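Local coordinates for protein, Family 18 Chitinase (Crocus vernus, PDB 3SIM) that probably hydrolyses the beta-1,4 glycosidic bonds of chitin, as a plant glycoside hydrolase of family 18 built on a TIM barrel, at residues N131-K134 and N135-A138; A96-V99 and D100-V103; S193-V196 and D197-L200; G14-F17 and S18-P21. One frame throughout, in Å; residues are numbered along the deposited sequence.

Contact 1: residues N131-K134 and N135-A138; sequences NTDK and NTFA
Asp133 and Thr136 grip each other across the first turn of helix 134-150, and two bonds carry the polar side of the contact. Asp133 OD1 accepts from Thr136 N at 3.1 Å, the amide standing 44° out of the carboxylate plane, and Asp133 OD2 takes the hydroxyl of Thr136 OG1 at 2.9 Å on its syn side, though tilted out of that plane. The hydroxyl can do this because OG1 is anti to its own carbonyl carbon (chi1 -66°), which turns it back toward the helix start. With a valine here the hydroxyl is gone, and Asp133 OD2 would probably lose its partner in the turn, leaving the carboxylate held there through OD1 alone. Two main-chain bonds continue the turn: Phe137 N to Asp133 O, 3.2 Å, and Ala138 N to Lys134 O, 3.0 Å. The methyl CG2 of Thr136 lies 3.8 Å from Thr132 OG1, a hydroxyl that, like Asp133 OD2, bonds to a glycerol probably from the crystallisation liquor. Lys134 forms a salt bridge with Glu167, and Phe137 meets Phe94, Phe129 and Tyr169 edge-to-face. This is an aspartate N-cap opening the barrel helix after strand 121-125, which carries most of the family 18 DGIDIDYE signature.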
loop_
_atom_site.group_PDB
_atom_site.type_symbol
_atom_site.label_atom_id
_atom_site.label_comp_id
_atom_site.label_asym_id
_atom_site.label_seq_id
_atom_site.Cartn_x
_atom_site.Cartn_y
_atom_site.Cartn_z
ATOM N N ASN A 131 -13.962 3.831 -15.998
ATOM C CA ASN A 131 -14.681 5.095 -16.085
ATOM C C ASN A 131 -13.780 6.364 -16.048
ATOM O O ASN A 131 -14.237 7.413 -15.694
ATOM C CB ASN A 131 -15.778 5.180 -15.016
ATOM C CG ASN A 131 -16.735 4.011 -15.042
ATOM O OD1 ASN A 131 -17.310 3.730 -16.027
ATOM N ND2 ASN A 131 -16.843 3.327 -13.975
ATOM N N THR A 132 -12.507 6.204 -16.361
ATOM C CA THR A 132 -11.501 7.224 -16.341
ATOM C C THR A 132 -10.466 7.060 -17.453
ATOM O O THR A 132 -10.581 6.212 -18.266
ATOM C CB THR A 132 -10.784 7.335 -14.958
ATOM O OG1 THR A 132 -10.259 8.631 -14.811
ATOM C CG2 THR A 132 -9.683 6.268 -14.788
ATOM N N ASP A 133 -9.465 7.911 -17.461
ATOM C CA ASP A 133 -8.335 7.842 -18.357
ATOM C C ASP A 133 -7.070 8.121 -17.581
ATOM O O ASP A 133 -7.141 8.708 -16.539
ATOM C CB ASP A 133 -8.489 8.791 -19.541
ATOM C CG ASP A 133 -8.426 10.237 -19.149
ATOM O OD1 ASP A 133 -7.358 10.737 -18.988
ATOM O OD2 ASP A 133 -9.455 10.860 -19.001
ATOM N N LYS A 134 -5.934 7.704 -18.135
ATOM C CA LYS A 134 -4.629 7.727 -17.465
ATOM C C LYS A 134 -4.161 9.129 -17.069
ATOM O O LYS A 134 -3.566 9.292 -16.047
ATOM C CB LYS A 134 -3.533 6.994 -18.245
ATOM C CG LYS A 134 -3.213 7.515 -19.634
ATOM C CD LYS A 134 -2.441 6.557 -20.500
ATOM C CE LYS A 134 -2.264 7.056 -21.923
ATOM N NZ LYS A 134 -1.569 6.136 -22.768
ATOM N N ASN A 135 -4.386 10.096 -17.929
ATOM C CA ASN A 135 -4.002 11.461 -17.619
ATOM C C ASN A 135 -4.773 12.106 -16.455
ATOM O O ASN A 135 -4.207 12.774 -15.649
ATOM C CB ASN A 135 -3.950 12.314 -18.881
ATOM C CG ASN A 135 -2.845 11.879 -19.834
ATOM O OD1 ASN A 135 -1.805 11.484 -19.434
ATOM N ND2 ASN A 135 -3.111 11.933 -21.057
ATOM N N THR A 136 -6.075 11.862 -16.427
ATOM C CA THR A 136 -6.986 12.344 -15.403
ATOM C C THR A 136 -6.627 11.799 -14.020
ATOM O O THR A 136 -6.529 12.535 -13.096
ATOM C CB THR A 136 -8.511 12.048 -15.763
ATOM O OG1 THR A 136 -8.918 12.792 -16.908
ATOM C CG2 THR A 136 -9.400 12.331 -14.604
ATOM N N PHE A 137 -6.361 10.503 -13.968
ATOM C CA PHE A 137 -5.803 9.803 -12.803
ATOM C C PHE A 137 -4.425 10.338 -12.386
ATOM O O PHE A 137 -4.225 10.622 -11.289
ATOM C CB PHE A 137 -5.655 8.274 -13.107
ATOM C CG PHE A 137 -5.113 7.435 -11.953
ATOM C CD1 PHE A 137 -5.836 7.256 -10.769
ATOM C CD2 PHE A 137 -3.887 6.848 -12.028
ATOM C CE1 PHE A 137 -5.280 6.473 -9.743
ATOM C CE2 PHE A 137 -3.401 6.116 -11.012
ATOM C CZ PHE A 137 -4.077 5.899 -9.909
ATOM N N ALA A 138 -3.508 10.497 -13.315
ATOM C CA ALA A 138 -2.201 11.017 -12.999
ATOM C C ALA A 138 -2.229 12.429 -12.389
ATOM O O ALA A 138 -1.579 12.671 -11.449
ATOM C CB ALA A 138 -1.298 10.971 -14.209
#

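Contact 2: residues A96-V99 and D100-V103; sequences AASV and DSWV
Asp100 stands one residue into helix 99-116, where its CB only grazes the OG of Ser98, the N-cap residue, at 4.5 Å. It takes little further part in the turn, since its carboxylate is directed to a salt bridge with Arg143. Ser101 brings the side-chain bond of the contact: its OG lies 2.7 Å from Ser98 OG, and either hydroxyl could be the donor. Both oxygens sit between their own backbone N and carbonyl carbon (chi1 61° for Ser98, 74° for Ser101), and these matching rotations bring the two together. Asn49 ND2 is a second partner of Ser101 OG, so this small polar cluster also reaches the loop between strands 28-37 and 53-54. Trp102 follows, its amide N bonded to Ser98 O at 3.1 Å. On the same residue CB packs against Ala96 CB at 3.9 Å, and that methyl also meets the indole obliquely, 4.0 Å from CD1. The indole NE1 is spent on Asp38 OD2. Val103 completes the turn, N to Val99 O at 3.1 Å, with its CG2 4.2 Å from Val99 CG1. Helix 134-150 flanks this turn: its Cys140 touches Ala96 and Trp102, and its Glu139 and Arg143 touch Val99. The indole meets Phe94, in the loop after strand 90-91, with the planes at about 45°, and touches Tyr126, just past strand 121-125.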
loop_
_atom_site.group_PDB
_atom_site.type_symbol
_atom_site.label_atom_id
_atom_site.label_comp_id
_atom_site.label_asym_id
_atom_site.label_seq_id
_atom_site.Cartn_x
_atom_site.Cartn_y
_atom_site.Cartn_z
ATOM N N ALA A 96 -13.525 10.729 -11.588
ATOM C CA ALA A 96 -13.502 12.163 -11.328
ATOM C C ALA A 96 -14.467 12.977 -12.211
ATOM O O ALA A 96 -14.480 12.838 -13.405
ATOM C CB ALA A 96 -12.144 12.704 -11.442
ATOM N N ALA A 97 -15.303 13.788 -11.585
ATOM C CA ALA A 97 -16.181 14.709 -12.292
ATOM C C ALA A 97 -15.433 15.846 -13.023
ATOM O O ALA A 97 -15.772 16.195 -14.107
ATOM C CB ALA A 97 -17.247 15.216 -11.422
ATOM N N SER A 98 -14.411 16.365 -12.369
ATOM C CA SER A 98 -13.367 17.178 -12.942
ATOM C C SER A 98 -12.123 17.003 -12.092
ATOM O O SER A 98 -12.242 16.679 -10.978
ATOM C CB SER A 98 -13.729 18.662 -12.960
ATOM O OG SER A 98 -13.939 19.179 -11.698
ATOM N N VAL A 99 -10.973 17.316 -12.643
ATOM C CA VAL A 99 -9.757 17.236 -11.884
ATOM C C VAL A 99 -9.772 18.194 -10.680
ATOM O O VAL A 99 -9.407 17.807 -9.607
ATOM C CB VAL A 99 -8.531 17.476 -12.744
ATOM C CG1 VAL A 99 -7.352 17.625 -11.929
ATOM C CG2 VAL A 99 -8.345 16.363 -13.757
ATOM N N ASP A 100 -10.189 19.428 -10.919
ATOM C CA ASP A 100 -10.160 20.473 -9.929
ATOM C C ASP A 100 -11.083 20.106 -8.794
ATOM O O ASP A 100 -10.722 20.234 -7.691
ATOM C CB ASP A 100 -10.581 21.842 -10.492
ATOM C CG ASP A 100 -9.465 22.604 -11.254
ATOM O OD1 ASP A 100 -8.284 22.334 -11.176
ATOM O OD2 ASP A 100 -9.794 23.520 -11.966
ATOM N N SER A 101 -12.295 19.661 -9.104
ATOM C CA SER A 101 -13.268 19.293 -8.094
ATOM C C SER A 101 -12.896 18.064 -7.249
ATOM O O SER A 101 -13.066 18.083 -6.099
ATOM C CB SER A 101 -14.702 19.239 -8.622
ATOM O OG SER A 101 -14.910 18.138 -9.390
ATOM N N TRP A 102 -12.364 17.030 -7.881
ATOM C CA TRP A 102 -11.877 15.839 -7.190
ATOM C C TRP A 102 -10.733 16.155 -6.218
ATOM O O TRP A 102 -10.839 15.879 -5.101
ATOM C CB TRP A 102 -11.444 14.739 -8.171
ATOM C CG TRP A 102 -11.254 13.435 -7.542
ATOM C CD1 TRP A 102 -12.155 12.438 -7.463
ATOM C CD2 TRP A 102 -10.083 12.957 -6.897
ATOM N NE1 TRP A 102 -11.628 11.386 -6.842
ATOM C CE2 TRP A 102 -10.367 11.681 -6.453
ATOM C CE3 TRP A 102 -8.822 13.483 -6.637
ATOM C CZ2 TRP A 102 -9.466 10.939 -5.753
ATOM C CZ3 TRP A 102 -7.922 12.715 -5.928
ATOM C CH2 TRP A 102 -8.258 11.463 -5.511
ATOM N N VAL A 103 -9.734 16.880 -6.682
ATOM C CA VAL A 103 -8.601 17.280 -5.888
ATOM C C VAL A 103 -9.027 18.134 -4.660
ATOM O O VAL A 103 -8.651 17.853 -3.582
ATOM C CB VAL A 103 -7.564 18.039 -6.725
ATOM C CG1 VAL A 103 -6.543 18.656 -5.854
ATOM C CG2 VAL A 103 -6.919 17.137 -7.730
#

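Contact 3: residues S193-V196 and D197-L200; sequences STSV and DKFL
Ser195 and Lys198 meet where helix 196-209 begins, and the rotation of the serine decides how. Its OG sits between backbone N and carbonyl carbon (chi1 67°), a setting that swings the hydroxyl over the first turn, where it accepts from Lys198 N at 3.3 Å along a nearly straight line, 168° at the hydrogen. The lysine side chain leaves the backbone on the same side: its CB and CG each lie 3.6 Å from Ser195 OG, so the methylenes run past the hydroxyl before the extended chain carries the amine away. Thr194, one residue earlier, shares its two branches between two tasks. Its OG1 is anti to the carbonyl carbon (chi1 -64°) and bonds to Asp191 O, which leaves the methyl CG2 pointing into the turn, 3.7 Å from Phe199 N and 4.0 Å from Phe199 CB. Val196 and Leu200 lie side by side and point the same way, CG1 of the valine 4.1 Å from CD1 of the leucine. Phe199 is bonded through its N to Ser195 O at 3.0 Å, and Leu200 N reaches Val196 O at 3.2 Å. The phenyl ring itself leads off to Phe187 and, with Leu200, toward Ala237 of helix 230-243. Chemically, this N-cap rests on a neutral hydroxyl and one rather long bond, so the cap itself probably offers the positive helix end less electrostatic compensation than a carboxylate would, though Asp197 in the first turn may supply some negative charge; methyl and methylene groups make much of the remaining side-chain contact.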
loop_
_atom_site.group_PDB
_atom_site.type_symbol
_atom_site.label_atom_id
_atom_site.label_comp_id
_atom_site.label_asym_id
_atom_site.label_seq_id
_atom_site.Cartn_x
_atom_site.Cartn_y
_atom_site.Cartn_z
ATOM N N SER A 193 2.635 -20.659 -10.503
ATOM C CA SER A 193 3.771 -21.345 -11.088
ATOM C C SER A 193 5.126 -20.584 -11.142
ATOM O O SER A 193 6.124 -21.168 -11.441
ATOM C CB SER A 193 3.409 -21.811 -12.470
ATOM O OG SER A 193 3.261 -20.732 -13.349
ATOM N N THR A 194 5.126 -19.285 -10.875
ATOM C CA THR A 194 6.301 -18.488 -11.067
ATOM C C THR A 194 7.482 -19.056 -10.270
ATOM O O THR A 194 7.388 -19.237 -9.112
ATOM C CB THR A 194 6.046 -17.062 -10.562
ATOM O OG1 THR A 194 5.036 -16.454 -11.318
ATOM C CG2 THR A 194 7.331 -16.201 -10.586
ATOM N N SER A 195 8.574 -19.303 -10.961
ATOM C CA SER A 195 9.836 -19.779 -10.392
ATOM C C SER A 195 10.691 -18.664 -9.804
ATOM O O SER A 195 10.408 -17.537 -9.982
ATOM C CB SER A 195 10.653 -20.515 -11.423
ATOM O OG SER A 195 11.100 -19.679 -12.426
ATOM N N VAL A 196 11.774 -19.066 -9.141
ATOM C CA VAL A 196 12.733 -18.132 -8.607
ATOM C C VAL A 196 13.347 -17.285 -9.723
ATOM O O VAL A 196 13.440 -16.129 -9.595
ATOM C CB VAL A 196 13.860 -18.808 -7.780
ATOM C CG1 VAL A 196 14.985 -17.888 -7.604
ATOM C CG2 VAL A 196 13.342 -19.330 -6.451
ATOM N N ASP A 197 13.731 -17.901 -10.827
ATOM C CA ASP A 197 14.295 -17.168 -11.944
ATOM C C ASP A 197 13.331 -16.192 -12.602
ATOM O O ASP A 197 13.720 -15.154 -12.949
ATOM C CB ASP A 197 14.983 -18.038 -13.015
ATOM C CG ASP A 197 15.849 -17.179 -14.024
ATOM O OD1 ASP A 197 16.828 -16.577 -13.617
ATOM O OD2 ASP A 197 15.539 -17.084 -15.216
ATOM N N LYS A 198 12.099 -16.601 -12.793
ATOM C CA LYS A 198 11.072 -15.763 -13.334
ATOM C C LYS A 198 10.721 -14.568 -12.423
ATOM O O LYS A 198 10.580 -13.499 -12.891
ATOM C CB LYS A 198 9.852 -16.574 -13.689
ATOM C CG LYS A 198 9.967 -17.336 -14.975
ATOM C CD LYS A 198 8.811 -18.171 -15.232
ATOM C CE LYS A 198 9.111 -19.175 -16.362
ATOM N NZ LYS A 198 7.978 -19.874 -16.731
ATOM N N PHE A 199 10.671 -14.795 -11.119
ATOM C CA PHE A 199 10.425 -13.730 -10.193
ATOM C C PHE A 199 11.500 -12.670 -10.334
ATOM O O PHE A 199 11.179 -11.559 -10.468
ATOM C CB PHE A 199 10.355 -14.237 -8.766
ATOM C CG PHE A 199 10.125 -13.176 -7.722
ATOM C CD1 PHE A 199 8.889 -13.022 -7.156
ATOM C CD2 PHE A 199 11.138 -12.405 -7.234
ATOM C CE1 PHE A 199 8.669 -12.073 -6.179
ATOM C CE2 PHE A 199 10.934 -11.520 -6.257
ATOM C CZ PHE A 199 9.707 -11.342 -5.736
ATOM N N LEU A 200 12.749 -13.085 -10.384
ATOM C CA LEU A 200 13.844 -12.167 -10.561
ATOM C C LEU A 200 13.723 -11.406 -11.905
ATOM O O LEU A 200 13.997 -10.261 -11.951
ATOM C CB LEU A 200 15.207 -12.843 -10.361
ATOM C CG LEU A 200 15.572 -13.363 -8.958
ATOM C CD1 LEU A 200 16.693 -14.356 -8.948
ATOM C CD2 LEU A 200 15.839 -12.278 -7.999
#

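Contact 4: residues G14-F17 and S18-P21; sequences GVKF and SDVP
Asp19 folds back over Lys16, and its side chain can be followed atom by atom. CB rests against both Lys16 O, at 3.4 Å, and Val15 CG1, at 4.1 Å. CG is placed anti to the carbonyl carbon of Asp19 (chi1 -64°), which aims the carboxylate at the backbone of the preceding residues; CG faces the Lys16 backbone, with Lys16 N its closest atom there at 3.8 Å. At the tip OD2 does the work: Lys16 N donates to it at 3.1 Å, from 49° above the carboxylate plane but almost in line with the hydrogen, and a water donates to it at 2.7 Å. The same water donates to Gly14 O at 3.0 Å and so bridges the two. Were an alanine to stand here, Lys16 N and the water would lose this shared acceptor, and the approach to the turn would probably become more mobile. Two main-chain bonds close the short 3-10 turn, Asp19 N to Lys16 O at 3.0 Å and Val20 N to Phe17 O at 3.1 Å, both donors standing well above the carbonyl planes. Val15 CG1 packs on Val20 CG2 across the turn. The turn lies in the connection from strand 2-7 to strand 28-37, where Phe17 meets Phe31 of the latter edge-to-face and packs on Gln65, Ile66 and Ile69 of helix 63-72.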
loop_
_atom_site.group_PDB
_atom_site.type_symbol
_atom_site.label_atom_id
_atom_site.label_comp_id
_atom_site.label_asym_id
_atom_site.label_seq_id
_atom_site.Cartn_x
_atom_site.Cartn_y
_atom_site.Cartn_z
ATOM N N GLY A 14 -10.394 -8.819 13.421
ATOM C CA GLY A 14 -10.088 -8.430 14.755
ATOM C C GLY A 14 -8.637 -8.111 15.080
ATOM O O GLY A 14 -8.356 -7.796 16.176
ATOM N N VAL A 15 -7.742 -8.188 14.109
ATOM C CA VAL A 15 -6.324 -7.956 14.334
ATOM C C VAL A 15 -5.970 -6.518 14.745
ATOM O O VAL A 15 -6.284 -5.611 14.117
ATOM C CB VAL A 15 -5.449 -8.470 13.143
ATOM C CG1 VAL A 15 -3.944 -8.121 13.341
ATOM C CG2 VAL A 15 -5.655 -9.905 12.950
ATOM N N LYS A 16 -5.287 -6.399 15.852
ATOM C CA LYS A 16 -4.757 -5.157 16.373
ATOM C C LYS A 16 -3.335 -4.884 15.990
ATOM O O LYS A 16 -2.656 -5.781 15.734
ATOM C CB LYS A 16 -4.830 -5.193 17.864
ATOM C CG LYS A 16 -6.119 -4.817 18.336
ATOM C CD LYS A 16 -6.661 -5.857 19.066
ATOM C CE LYS A 16 -6.280 -5.657 20.455
ATOM N NZ LYS A 16 -7.166 -6.386 21.324
ATOM N N PHE A 17 -2.888 -3.646 16.064
ATOM C CA PHE A 17 -1.520 -3.284 15.728
ATOM C C PHE A 17 -0.552 -4.090 16.641
ATOM O O PHE A 17 0.450 -4.645 16.215
ATOM C CB PHE A 17 -1.246 -1.782 15.951
ATOM C CG PHE A 17 -2.006 -0.808 15.053
ATOM C CD1 PHE A 17 -1.723 -0.652 13.715
ATOM C CD2 PHE A 17 -2.916 0.067 15.610
ATOM C CE1 PHE A 17 -2.389 0.305 12.983
ATOM C CE2 PHE A 17 -3.562 0.982 14.865
ATOM C CZ PHE A 17 -3.305 1.102 13.554
ATOM N N SER A 18 -0.940 -4.171 17.903
ATOM C CA SER A 18 -0.204 -4.856 18.941
ATOM C C SER A 18 -0.150 -6.376 18.777
ATOM O O SER A 18 0.608 -7.004 19.412
ATOM C CB SER A 18 -0.628 -4.450 20.343
ATOM O OG SER A 18 -1.882 -4.915 20.664
ATOM N N ASP A 19 -1.013 -6.932 17.962
ATOM C CA ASP A 19 -0.907 -8.306 17.595
ATOM C C ASP A 19 0.300 -8.639 16.670
ATOM O O ASP A 19 0.707 -9.745 16.579
ATOM C CB ASP A 19 -2.198 -8.858 17.024
ATOM C CG ASP A 19 -3.348 -8.869 18.009
ATOM O OD1 ASP A 19 -3.191 -8.926 19.203
ATOM O OD2 ASP A 19 -4.416 -8.809 17.534
ATOM N N VAL A 20 0.775 -7.667 15.924
ATOM C CA VAL A 20 1.800 -7.875 14.934
ATOM C C VAL A 20 3.227 -7.729 15.477
ATOM O O VAL A 20 3.580 -6.735 15.958
ATOM C CB VAL A 20 1.565 -6.986 13.688
ATOM C CG1 VAL A 20 2.656 -7.174 12.689
ATOM C CG2 VAL A 20 0.233 -7.255 13.091
ATOM N N PRO A 21 4.047 -8.752 15.307
ATOM C CA PRO A 21 5.445 -8.683 15.724
ATOM C C PRO A 21 6.212 -7.555 15.022
ATOM O O PRO A 21 6.237 -7.461 13.836
ATOM C CB PRO A 21 6.014 -10.038 15.319
ATOM C CG PRO A 21 5.000 -10.718 14.590
ATOM C CD PRO A 21 3.752 -9.986 14.582
HETATM O O HOH W 1 -6.888 -9.033 18.465
#

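From the N terminus, contact 4 comes first, a 3-10 turn in the connection between strands 2-7 and 28-37 of the barrel. Contact 2 then starts helix 99-116, contact 1 helix 134-150, and contact 3 helix 196-209. Each is a single turn closed within eight residues, so the four follow in series, and none encloses or crosses another. Contacts 1 and 2 are neighbours in space, their centres about 11 Å apart, and Thr136 CG2 packs on Ala96 CB at 4.2 Å, joining the starts of two adjacent barrel helices. Contacts 3 and 4 stand apart, no nearer than about 20 Å between nearest atoms to any other contact.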